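Hydroxyethylthiazole kinase (Pyrococcus horikoshii, PDB 3HPD) probably phosphorylates the hydroxyl group of 4-methyl-5-beta-hydroxyethylthiazole with magnesium and ATP, a step toward thiamine diphosphate. Local coordinates at residues L17-T22 / S40-H45. Residues are numbered along the deposited sequence; the frame is centred on the assembly and turned at random.
Sequences LVHNIT and SPVMAH
Parallel strand pairing joins V18 and N20 to S40 and V42 at one border of the sheet in this ribokinase-like fold. Strands 17-21 and 40-43 are the two strands of a beta-alpha-beta unit, with helix 27-37 as the crossover. Within the chain 40-43 is an outermost strand, while 17-21 also bonds to strand 59-63. V18 N donates to S40 O at 2.8 Å, and V42 N returns a bond to V18 O. N20 N then reaches V42 O at 2.8 Å, nearly straight at 172°. A weak bond from A44 N to N20 O follows.

H19 adds a side-chain bond that reaches A44, just past the end of strand 40-43. Its CG is anti to the backbone N (chi1 177°), and NE2 donates to A44 O at 2.8 Å. The oxygen lies close to the ring plane. L50 and I54 of helix 50-56 also touch this side chain. A leucine in place of H19 would probably leave A44 O without this donor and the chain after strand 40-43 less firmly held. On the same face, L17 CD1 packs on V42 CG1 at 3.8 Å.

N20 and M43 lie side by side on the other face, near helix 27-37. M43 is a predicted substrate-binding residue, consistent with a place for this strand end at the thiazole site. The M43 chain bends at chi2 (59°), which sets SD near N20 CB, and the terminal CE sits 3.6 Å from N20 CB.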
# COMPACT_ATOMS: atom_id res chain seq x y z
N LEU A 17 5.16 17.81 -10.97
CA LEU A 17 5.58 16.43 -10.74
C LEU A 17 6.30 16.43 -9.40
O LEU A 17 7.30 17.13 -9.23
CB LEU A 17 6.53 15.96 -11.85
CG LEU A 17 7.14 14.56 -11.68
CD1 LEU A 17 6.04 13.52 -11.58
CD2 LEU A 17 8.05 14.25 -12.86
N VAL A 18 5.78 15.67 -8.44
CA VAL A 18 6.38 15.62 -7.11
C VAL A 18 7.04 14.28 -6.86
O VAL A 18 6.38 13.25 -6.78
CB VAL A 18 5.31 15.89 -6.02
CG1 VAL A 18 5.95 15.90 -4.64
CG2 VAL A 18 4.61 17.22 -6.30
N HIS A 19 8.37 14.31 -6.76
CA HIS A 19 9.16 13.11 -6.52
C HIS A 19 9.15 12.73 -5.05
O HIS A 19 9.57 13.51 -4.20
CB HIS A 19 10.60 13.35 -6.98
CG HIS A 19 11.52 12.20 -6.73
ND1 HIS A 19 12.89 12.31 -6.84
CD2 HIS A 19 11.28 10.92 -6.38
CE1 HIS A 19 13.45 11.15 -6.56
NE2 HIS A 19 12.49 10.28 -6.28
N ASN A 20 8.67 11.52 -4.75
CA ASN A 20 8.62 11.04 -3.37
C ASN A 20 9.58 9.89 -3.09
O ASN A 20 9.60 8.90 -3.83
CB ASN A 20 7.20 10.55 -3.01
CG ASN A 20 6.17 11.66 -3.00
OD1 ASN A 20 5.65 12.03 -1.94
ND2 ASN A 20 5.85 12.18 -4.18
N ILE A 21 10.38 10.05 -2.05
CA ILE A 21 11.28 8.99 -1.59
C ILE A 21 10.61 8.84 -0.24
O ILE A 21 10.91 9.55 0.72
CB ILE A 21 12.72 9.50 -1.44
CG1 ILE A 21 13.21 10.03 -2.79
CG2 ILE A 21 13.62 8.36 -0.96
CD1 ILE A 21 14.59 10.65 -2.76
N THR A 22 9.66 7.92 -0.18
CA THR A 22 8.84 7.78 1.01
C THR A 22 8.77 6.41 1.69
O THR A 22 9.54 5.51 1.36
CB THR A 22 7.42 8.30 0.65
OG1 THR A 22 6.63 8.44 1.82
CG2 THR A 22 6.75 7.34 -0.34
N SER A 40 1.10 15.43 -9.94
CA SER A 40 1.51 14.11 -10.43
C SER A 40 2.60 13.54 -9.54
O SER A 40 3.63 14.19 -9.32
CB SER A 40 2.02 14.20 -11.87
OG SER A 40 1.00 14.61 -12.76
N PRO A 41 2.40 12.33 -9.01
CA PRO A 41 3.43 11.75 -8.15
C PRO A 41 4.36 10.80 -8.90
O PRO A 41 4.01 10.28 -9.95
CB PRO A 41 2.61 10.98 -7.13
CG PRO A 41 1.54 10.38 -8.02
CD PRO A 41 1.15 11.56 -8.91
N VAL A 42 5.54 10.61 -8.34
CA VAL A 42 6.50 9.66 -8.87
C VAL A 42 7.30 9.19 -7.67
O VAL A 42 7.90 9.99 -6.96
CB VAL A 42 7.45 10.25 -9.95
CG1 VAL A 42 8.26 11.41 -9.39
CG2 VAL A 42 8.37 9.15 -10.47
N MET A 43 7.26 7.89 -7.42
CA MET A 43 8.00 7.29 -6.31
C MET A 43 9.22 6.58 -6.88
O MET A 43 9.08 5.67 -7.70
CB MET A 43 7.12 6.30 -5.55
CG MET A 43 6.20 6.93 -4.49
SD MET A 43 5.05 8.15 -5.15
CE MET A 43 4.18 8.62 -3.66
N ALA A 44 10.40 7.01 -6.46
CA ALA A 44 11.65 6.41 -6.94
C ALA A 44 12.73 6.61 -5.89
O ALA A 44 12.78 7.65 -5.23
CB ALA A 44 12.06 7.04 -8.26
N HIS A 45 13.61 5.62 -5.74
CA HIS A 45 14.67 5.70 -4.75
C HIS A 45 16.02 5.17 -5.23
O HIS A 45 17.04 5.45 -4.61
CB HIS A 45 14.25 4.92 -3.50
CG HIS A 45 14.10 3.45 -3.74
ND1 HIS A 45 13.04 2.92 -4.44
CD2 HIS A 45 14.92 2.41 -3.43
CE1 HIS A 45 13.21 1.61 -4.55
NE2 HIS A 45 14.34 1.28 -3.95